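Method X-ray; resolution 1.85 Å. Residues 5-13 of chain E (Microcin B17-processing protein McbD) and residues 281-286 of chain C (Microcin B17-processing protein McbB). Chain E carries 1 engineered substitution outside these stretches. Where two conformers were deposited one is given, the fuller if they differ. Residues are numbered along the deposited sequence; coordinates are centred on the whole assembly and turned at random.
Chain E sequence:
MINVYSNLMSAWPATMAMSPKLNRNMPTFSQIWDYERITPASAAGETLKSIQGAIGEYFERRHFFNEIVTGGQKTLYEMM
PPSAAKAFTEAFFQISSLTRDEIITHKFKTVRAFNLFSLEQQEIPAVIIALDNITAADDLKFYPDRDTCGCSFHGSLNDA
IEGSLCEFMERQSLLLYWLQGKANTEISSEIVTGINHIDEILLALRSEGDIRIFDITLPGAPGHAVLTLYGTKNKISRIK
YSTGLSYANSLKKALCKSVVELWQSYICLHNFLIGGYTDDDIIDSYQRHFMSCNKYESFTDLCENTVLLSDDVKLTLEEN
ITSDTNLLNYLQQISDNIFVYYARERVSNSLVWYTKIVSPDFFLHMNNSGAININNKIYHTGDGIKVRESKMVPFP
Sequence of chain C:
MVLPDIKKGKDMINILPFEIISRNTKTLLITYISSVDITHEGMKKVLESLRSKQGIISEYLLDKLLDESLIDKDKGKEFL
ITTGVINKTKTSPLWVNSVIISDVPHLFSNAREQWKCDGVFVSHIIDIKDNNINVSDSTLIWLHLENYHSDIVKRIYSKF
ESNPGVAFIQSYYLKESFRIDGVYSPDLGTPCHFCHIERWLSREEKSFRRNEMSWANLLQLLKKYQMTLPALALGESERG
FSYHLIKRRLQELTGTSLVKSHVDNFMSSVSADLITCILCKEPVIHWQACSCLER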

# COMPACT_ATOMS: atom_id res chain seq x y z
N TYR E 5 0.78 13.80 -17.57
CA TYR E 5 1.37 13.71 -18.91
C TYR E 5 0.32 13.27 -19.92
O TYR E 5 -0.47 12.38 -19.62
CB TYR E 5 2.52 12.71 -18.91
CG TYR E 5 3.57 12.98 -17.86
CD1 TYR E 5 4.33 14.15 -17.89
CD2 TYR E 5 3.76 12.10 -16.78
CE1 TYR E 5 5.29 14.43 -16.91
CE2 TYR E 5 4.71 12.37 -15.80
CZ TYR E 5 5.48 13.53 -15.86
OH TYR E 5 6.43 13.80 -14.91
N SER E 6 0.29 13.87 -21.11
CA SER E 6 -0.69 13.52 -22.13
C SER E 6 0.06 13.16 -23.42
O SER E 6 1.12 13.70 -23.71
CB SER E 6 -1.67 14.69 -22.41
OG SER E 6 -2.39 15.06 -21.24
N ASN E 7 -0.51 12.22 -24.14
CA ASN E 7 -0.09 11.87 -25.48
C ASN E 7 -0.14 13.08 -26.43
O ASN E 7 -0.96 13.99 -26.28
CB ASN E 7 -0.99 10.70 -25.99
CG ASN E 7 -0.54 10.13 -27.31
OD1 ASN E 7 -0.85 10.67 -28.38
ND2 ASN E 7 0.17 8.99 -27.25
N LEU E 8 0.76 13.09 -27.41
CA LEU E 8 0.82 14.17 -28.41
C LEU E 8 -0.55 14.37 -29.12
O LEU E 8 -0.94 15.50 -29.42
CB LEU E 8 2.01 13.94 -29.40
CG LEU E 8 1.83 13.31 -30.76
CD1 LEU E 8 1.08 14.26 -31.67
CD2 LEU E 8 3.17 12.96 -31.42
N MET E 9 -1.27 13.28 -29.37
CA MET E 9 -2.58 13.36 -30.00
C MET E 9 -3.75 13.61 -29.04
O MET E 9 -4.89 13.68 -29.49
CB MET E 9 -2.82 12.11 -30.84
CG MET E 9 -1.92 12.08 -32.08
SD MET E 9 -2.21 10.61 -33.06
CE MET E 9 -0.76 10.62 -34.11
N SER E 10 -3.46 13.78 -27.75
CA SER E 10 -4.46 14.20 -26.78
C SER E 10 -4.90 15.63 -27.05
O SER E 10 -4.14 16.44 -27.60
CB SER E 10 -3.90 14.14 -25.36
OG SER E 10 -4.81 14.66 -24.40
N ALA E 11 -6.13 15.93 -26.65
CA ALA E 11 -6.60 17.29 -26.59
C ALA E 11 -5.80 18.12 -25.58
O ALA E 11 -5.72 19.34 -25.74
CB ALA E 11 -8.08 17.33 -26.20
N TRP E 12 -5.26 17.46 -24.55
CA TRP E 12 -4.65 18.11 -23.40
C TRP E 12 -3.12 18.29 -23.59
O TRP E 12 -2.50 17.61 -24.40
CB TRP E 12 -5.03 17.34 -22.10
CG TRP E 12 -6.53 17.29 -22.03
CD1 TRP E 12 -7.34 16.24 -22.36
CD2 TRP E 12 -7.40 18.39 -21.79
NE1 TRP E 12 -8.66 16.61 -22.29
CE2 TRP E 12 -8.73 17.92 -21.95
CE3 TRP E 12 -7.19 19.72 -21.41
CZ2 TRP E 12 -9.84 18.74 -21.75
CZ3 TRP E 12 -8.29 20.54 -21.22
CH2 TRP E 12 -9.61 20.04 -21.39
N PRO E 13 -2.52 19.23 -22.87
CA PRO E 13 -1.11 19.54 -23.12
C PRO E 13 -0.17 18.46 -22.65
O PRO E 13 -0.53 17.62 -21.81
CB PRO E 13 -0.89 20.82 -22.32
CG PRO E 13 -1.91 20.76 -21.27
CD PRO E 13 -3.11 20.13 -21.88
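Chain C, residues 281-286: KEPVIH

A single carboxylate, that of Glu C282, accepts one of the two direct hydrogen bonds and both water bridges where this segment of McbB meets McbD, and it does so without a charged partner among the residues described here. Its OE2 accepts a short hydrogen bond of 2.6 Å from OG of Ser E10, and it receives a second from a water that lies 2.6 Å from this OE2 and also donates to OG of Ser E6, 2.7 Å away. The other oxygen is used as well: a second water donates to Glu C282 OE1 at 2.8 Å and accepts from the backbone N of Ala E11 at 3.0 Å. The example illustrates a general principle, that a buried acid can be accommodated by a loop that meets it with hydroxyls and, through bound water, a backbone amide.

The arrangement on chain E begins with its backbone. Residues Asn E7 to Ser E10 form a type I beta turn, closed by the hydrogen bond from Ser E10 N to Asn E7 O at 2.9 Å and reinforced by Met E9 N donating to Asn E7 OD1 at 2.8 Å. Ser E10, with its side chain in the t rotamer, then plays two parts: its OG accepts from Trp E12 N at 2.8 Å while donating to the glutamate. One hydroxyl thus links the fold of the loop to the contact with its neighbor.

Chain C approaches as an extended segment, strand through Pro C283 and loop beyond, but chain E offers it no strand in this contact. The backbones stay well apart, the nearest CA atoms, those of Trp E12 and Glu C282, being 8.5 Å from each other, and the direct hydrogen bonds across the gap each use a side chain of chain E. Glu C282 and Trp E12 both direct their CA-to-CB bonds toward the opposing stretch.

Trp E12 carries the largest share of the contact. Its indole NE1 donates to the backbone O of Pro C283 at 3.0 Å, with an N-H...O angle of 150°; this carbonyl lies at the ring edge, near its plane, where the indole N-H points. Glu C282 OE2 also lies at the edge, 3.7 Å from Trp E12 CD1. From Glu C282 to Ile C285 chain C runs along the indole from its CD1 corner past NE1 to CH2, and there the contact turns apolar: CZ2 of Trp E12 is 4.2 Å from CB of Pro C283, and CH2 of Trp E12 is 4.0 Å from CD1 of Ile C285. Between these two residues, Val C284 points its CA-to-CB bond away and takes no part in the contact.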

# COMPACT_ATOMS: atom_id res chain seq x y z
N LYS C 281 -8.68 7.78 -19.89
CA LYS C 281 -10.00 8.40 -19.97
C LYS C 281 -9.81 9.90 -19.72
O LYS C 281 -9.23 10.27 -18.70
CB LYS C 281 -10.96 7.77 -18.96
CG LYS C 281 -11.19 6.27 -19.22
CD LYS C 281 -12.10 5.59 -18.19
N GLU C 282 -10.25 10.73 -20.67
CA GLU C 282 -9.99 12.17 -20.63
C GLU C 282 -11.27 12.96 -20.83
O GLU C 282 -12.15 12.52 -21.54
CB GLU C 282 -9.00 12.55 -21.73
CG GLU C 282 -7.63 11.87 -21.63
CD GLU C 282 -6.76 12.21 -22.84
OE1 GLU C 282 -7.05 11.74 -23.99
OE2 GLU C 282 -5.76 12.94 -22.65
N PRO C 283 -11.36 14.16 -20.23
CA PRO C 283 -12.51 15.00 -20.54
C PRO C 283 -12.54 15.50 -21.99
O PRO C 283 -11.50 15.72 -22.62
CB PRO C 283 -12.39 16.20 -19.57
CG PRO C 283 -11.14 15.99 -18.80
CD PRO C 283 -10.41 14.80 -19.30
N VAL C 284 -13.75 15.61 -22.55
CA VAL C 284 -13.97 16.30 -23.82
C VAL C 284 -14.82 17.55 -23.57
O VAL C 284 -15.85 17.50 -22.89
CB VAL C 284 -14.61 15.43 -24.92
CG1 VAL C 284 -13.86 14.11 -25.09
CG2 VAL C 284 -16.07 15.18 -24.64
N ILE C 285 -14.36 18.66 -24.12
CA ILE C 285 -14.98 19.96 -23.98
C ILE C 285 -15.37 20.50 -25.35
O ILE C 285 -14.94 19.97 -26.40
CB ILE C 285 -14.07 20.93 -23.20
CG1 ILE C 285 -12.83 21.34 -24.01
CG2 ILE C 285 -13.59 20.27 -21.93
CD1 ILE C 285 -12.05 22.47 -23.38
N HIS C 286 -16.25 21.49 -25.35
CA HIS C 286 -16.66 22.13 -26.59
C HIS C 286 -15.52 22.99 -27.10
O HIS C 286 -14.71 23.49 -26.31
CB HIS C 286 -17.89 23.01 -26.38
CG HIS C 286 -19.18 22.35 -26.71
ND1 HIS C 286 -19.49 21.93 -27.99
CD2 HIS C 286 -20.27 22.10 -25.96
CE1 HIS C 286 -20.71 21.42 -27.99
NE2 HIS C 286 -21.21 21.52 -26.78
O HOH W 1 -7.94 13.73 -25.76
O HOH W 2 -4.53 13.54 -20.45